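Local coordinates for transcriptional activator PlcR protein (Bacillus thuringiensis, PDB 3U3W) that activates transcription by binding DNA through a helix-turn-helix domain, in response to the quorum-sensing signal peptide PapR, at a contact of chain A with DNA and the interface of chains A and B. Numbering follows the deposited sequence. Chains: chain A/B, Transcriptional activator PlcR protein.

Contact 1 joins the helix-turn-helix domain of chain A to one DNA strand. Contact 2 packs the same kind of domain from chain B against the C-terminal helical region of chain A. The centres of their C-alpha atoms lie about 30 Å apart, and no residue is shared. Helix 46-56 relates them within each copy: the loop before it touches DNA, and B:Gln57 just after it enters contact 2. The interface is two-fold symmetric, so contact 2 has a twin; the other copy can make the same DNA contact. Each DNA-binding domain leans on its partner's C-terminal region, which could couple peptide-driven changes there to the DNA grip.

Contact 1: a contact of chain A with DNA. Residues chain A 33, 41-44. With nucleotides of chain C.
The backbone N-H of A:Tyr43 points nearly straight at the DT11 phosphate, donating a hydrogen bond to OP1 at 2.8 Å with 164° at the hydrogen. This amide belongs to the loop between helix 31-38, the recognition helix of the helix-turn-helix domain, and helix 46-56. The bond anchors the loop on the sugar-phosphate chain and reads no base. A:Tyr43 also brings its CB to 3.4 Å from DT11 OP1. Its CG stands anti to its own carbonyl carbon (chi1 -81°), which leaves CB, and not the ring, beside that oxygen.

A:Val42 places one methyl on the backbone and one on a base. CG1 packs on the DT11 sugar, 3.7 Å from C3'. CG2 meets the thymine methyl C7 of DT12, also at 3.7 Å. That methyl lies on the major-groove side of a paired base, and the contact is van der Waals packing.

A:Glu33 reaches the DT12 nucleotide from helix 31-38. Its chain starts extended and then bends at chi2 (69°), which lays CD against the sugar, 3.7 Å from C2'. OE1 turns towards the base and lies 3.4 Å from DT12 C6. OE2 crowds the phosphate linkage: it lies 2.6 Å from DT12 O5' and is also very close to DT11 O3' and DT12 OP2. Carboxylate and phosphate oxygens would normally both be acceptors, so this is a clash and the placement of the carboxylate is doubtful. A:Pro44 comes beside the same phosphate. A:Ala41 is seen to bind calcium in another structure of this protein; no calcium is bound to it in this model.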
loop_
_atom_site.group_PDB
_atom_site.type_symbol
_atom_site.label_atom_id
_atom_site.label_comp_id
_atom_site.label_asym_id
_atom_site.label_seq_id
_atom_site.Cartn_x
_atom_site.Cartn_y
_atom_site.Cartn_z
ATOM N N GLU A 33 0.981 -5.790 -35.028
ATOM C CA GLU A 33 0.912 -4.592 -34.192
ATOM C C GLU A 33 1.721 -4.768 -32.908
ATOM O O GLU A 33 2.327 -3.819 -32.424
ATOM C CB GLU A 33 -0.540 -4.242 -33.857
ATOM C CG GLU A 33 -0.722 -3.015 -32.978
ATOM C CD GLU A 33 -0.356 -1.715 -33.679
ATOM O OE1 GLU A 33 0.150 -1.770 -34.822
ATOM O OE2 GLU A 33 -0.573 -0.635 -33.078
ATOM N N ALA A 41 7.965 1.666 -32.924
ATOM C CA ALA A 41 7.431 2.413 -34.064
ATOM C C ALA A 41 6.058 3.001 -33.778
ATOM O O ALA A 41 5.524 3.787 -34.559
ATOM C CB ALA A 41 7.356 1.511 -35.292
ATOM N N VAL A 42 5.490 2.623 -32.646
ATOM C CA VAL A 42 4.116 2.954 -32.370
ATOM C C VAL A 42 3.858 3.020 -30.871
ATOM O O VAL A 42 4.408 2.237 -30.104
ATOM C CB VAL A 42 3.189 1.908 -33.036
ATOM C CG1 VAL A 42 2.033 1.562 -32.136
ATOM C CG2 VAL A 42 2.710 2.409 -34.392
ATOM N N TYR A 43 3.043 3.982 -30.462
ATOM C CA TYR A 43 2.438 3.965 -29.141
ATOM C C TYR A 43 1.113 3.214 -29.252
ATOM O O TYR A 43 0.333 3.465 -30.173
ATOM C CB TYR A 43 2.152 5.385 -28.653
ATOM C CG TYR A 43 3.331 6.131 -28.065
ATOM C CD1 TYR A 43 4.553 5.503 -27.843
ATOM C CD2 TYR A 43 3.207 7.469 -27.711
ATOM C CE1 TYR A 43 5.622 6.198 -27.299
ATOM C CE2 TYR A 43 4.261 8.168 -27.166
ATOM C CZ TYR A 43 5.468 7.536 -26.963
ATOM O OH TYR A 43 6.512 8.261 -26.418
ATOM N N PRO A 44 0.849 2.294 -28.317
ATOM C CA PRO A 44 -0.420 1.566 -28.352
ATOM C C PRO A 44 -1.551 2.358 -27.697
ATOM O O PRO A 44 -1.300 3.153 -26.797
ATOM C CB PRO A 44 -0.112 0.304 -27.539
ATOM C CG PRO A 44 0.891 0.773 -26.523
ATOM C CD PRO A 44 1.735 1.817 -27.239
ATOM P P DT C 11 1.698 6.384 -33.351
ATOM O OP1 DT C 11 2.027 6.140 -31.932
ATOM O OP2 DT C 11 2.680 6.060 -34.404
ATOM O "O5'" DT C 11 0.350 5.592 -33.738
ATOM C "C5'" DT C 11 -0.700 5.319 -32.807
ATOM C "C4'" DT C 11 -1.647 4.264 -33.364
ATOM O "O4'" DT C 11 -2.041 4.728 -34.674
ATOM C "C3'" DT C 11 -1.035 2.890 -33.636
ATOM O "O3'" DT C 11 -1.021 1.970 -32.499
ATOM C "C2'" DT C 11 -1.792 2.357 -34.844
ATOM C "C1'" DT C 11 -2.352 3.619 -35.489
ATOM N N1 DT C 11 -1.835 3.864 -36.851
ATOM C C2 DT C 11 -2.588 3.375 -37.891
ATOM O O2 DT C 11 -3.631 2.767 -37.722
ATOM N N3 DT C 11 -2.070 3.633 -39.133
ATOM C C4 DT C 11 -0.905 4.316 -39.425
ATOM O O4 DT C 11 -0.543 4.491 -40.581
ATOM C C5 DT C 11 -0.160 4.796 -38.283
ATOM C C7 DT C 11 1.125 5.543 -38.486
ATOM C C6 DT C 11 -0.653 4.548 -37.060
ATOM P P DT C 12 -2.373 1.279 -31.965
ATOM O OP1 DT C 12 -3.352 2.343 -31.684
ATOM O OP2 DT C 12 -2.002 0.320 -30.911
ATOM O "O5'" DT C 12 -2.898 0.425 -33.208
ATOM C "C5'" DT C 12 -4.302 0.307 -33.405
ATOM C "C4'" DT C 12 -4.613 -0.454 -34.679
ATOM O "O4'" DT C 12 -3.972 0.188 -35.812
ATOM C "C3'" DT C 12 -4.184 -1.924 -34.706
ATOM O "O3'" DT C 12 -5.409 -2.674 -34.725
ATOM C "C2'" DT C 12 -3.308 -2.061 -35.966
ATOM C "C1'" DT C 12 -3.681 -0.810 -36.768
ATOM N N1 DT C 12 -2.634 -0.257 -37.672
ATOM C C2 DT C 12 -2.919 -0.131 -39.013
ATOM O O2 DT C 12 -3.980 -0.463 -39.500
ATOM N N3 DT C 12 -1.908 0.402 -39.770
ATOM C C4 DT C 12 -0.668 0.815 -39.331
ATOM O O4 DT C 12 0.164 1.276 -40.104
ATOM C C5 DT C 12 -0.428 0.663 -37.913
ATOM C C7 DT C 12 0.883 1.079 -37.306
ATOM C C6 DT C 12 -1.414 0.144 -37.163
#

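Contact 2: the interface of chains A and B. Residues chain A 187-189; chain B 17, 57-58.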
loop_
_atom_site.group_PDB
_atom_site.type_symbol
_atom_site.label_atom_id
_atom_site.label_comp_id
_atom_site.label_asym_id
_atom_site.label_seq_id
_atom_site.Cartn_x
_atom_site.Cartn_y
_atom_site.Cartn_z
ATOM N N ALA A 187 -9.214 15.865 -1.228
ATOM C CA ALA A 187 -9.365 15.859 -2.681
ATOM C C ALA A 187 -8.677 14.688 -3.388
ATOM O O ALA A 187 -9.247 14.096 -4.299
ATOM C CB ALA A 187 -8.862 17.189 -3.265
ATOM N N LEU A 188 -7.454 14.362 -2.989
ATOM C CA LEU A 188 -6.717 13.329 -3.692
ATOM C C LEU A 188 -7.147 11.931 -3.272
ATOM O O LEU A 188 -7.710 11.717 -2.206
ATOM C CB LEU A 188 -5.204 13.492 -3.513
ATOM C CG LEU A 188 -4.604 14.844 -3.909
ATOM C CD1 LEU A 188 -3.084 14.743 -4.028
ATOM C CD2 LEU A 188 -5.202 15.346 -5.208
ATOM N N HIS A 189 -6.881 10.977 -4.148
ATOM C CA HIS A 189 -7.071 9.572 -3.835
ATOM C C HIS A 189 -6.404 9.207 -2.508
ATOM O O HIS A 189 -5.499 9.896 -2.038
ATOM C CB HIS A 189 -6.576 8.700 -4.997
ATOM C CG HIS A 189 -7.533 8.656 -6.148
ATOM N ND1 HIS A 189 -8.254 9.759 -6.558
ATOM C CD2 HIS A 189 -7.912 7.637 -6.957
ATOM C CE1 HIS A 189 -9.027 9.423 -7.576
ATOM N NE2 HIS A 189 -8.839 8.142 -7.837
ATOM N N ARG B 17 -11.368 20.803 -10.523
ATOM C CA ARG B 17 -10.093 21.478 -10.292
ATOM C C ARG B 17 -10.126 22.914 -10.814
ATOM O O ARG B 17 -9.119 23.630 -10.759
ATOM C CB ARG B 17 -8.953 20.718 -10.969
ATOM C CG ARG B 17 -8.752 19.300 -10.463
ATOM C CD ARG B 17 -7.847 19.243 -9.238
ATOM N NE ARG B 17 -7.553 17.860 -8.869
ATOM C CZ ARG B 17 -8.330 17.110 -8.091
ATOM N NH1 ARG B 17 -9.451 17.613 -7.589
ATOM N NH2 ARG B 17 -7.987 15.861 -7.818
ATOM N N GLN B 57 -3.657 15.388 -11.167
ATOM C CA GLN B 57 -3.256 14.613 -9.994
ATOM C C GLN B 57 -4.159 13.411 -9.758
ATOM O O GLN B 57 -4.745 13.265 -8.689
ATOM C CB GLN B 57 -3.218 15.495 -8.750
ATOM C CG GLN B 57 -2.451 16.785 -8.967
ATOM C CD GLN B 57 -2.266 17.567 -7.686
ATOM O OE1 GLN B 57 -2.845 18.644 -7.509
ATOM N NE2 GLN B 57 -1.457 17.030 -6.781
ATOM N N ILE B 58 -4.265 12.561 -10.772
ATOM C CA ILE B 58 -4.984 11.307 -10.657
ATOM C C ILE B 58 -4.029 10.173 -11.005
ATOM O O ILE B 58 -3.292 10.267 -11.982
ATOM C CB ILE B 58 -6.191 11.255 -11.623
ATOM C CG1 ILE B 58 -7.159 12.409 -11.354
ATOM C CG2 ILE B 58 -6.897 9.903 -11.525
ATOM C CD1 ILE B 58 -7.937 12.277 -10.061
HETATM O O HOH W 1 -6.318 11.898 -6.740
#
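A:Leu188 and B:Gln57 meet at the apolar centre, where the leucine methyl CD2 lies 4.1 Å from CB of the glutamine. The patch joins the tetratricopeptide-type helical region of chain A to the helix-turn-helix domain of chain B. A:Leu188 directly follows helix 171-187, and B:Gln57 directly follows helix 46-56. The two side chains run obliquely past each other. Beyond CG the glutamine is extended (chi2 -173°), which carries its amide alongside the other leucine branch, with NE2 3.9 Å from CD1. This is a packing contact of the amide on a methyl.

A second apolar pair lies next to it. The B:Ile58 methyl CD1 approaches the CE1 edge of the A:His189 imidazole from out of the ring plane, 3.9 Å from CE1. These two side chains cross at a slant.

B:Arg17, just after helix 4-16, closes the other flank. Its chain bends at chi2 (-86°) and crosses A:Leu188 at about a right angle. The leucine methyl CD2 lies above the guanidinium plane, off its NH2 end, 3.9 Å from NH2. NH2 also approaches the last turn of helix 171-187, but at 4.1 Å from A:Ala187 O it is too far for a hydrogen bond. Any charge effect on the helix end would be modest.

At the polar rim one water bridges the chains. It hydrogen-bonds to the backbone N of A:His189 at 2.8 Å and to the backbone O of B:Gln57 at 2.9 Å. The water links the main chains of these two residues.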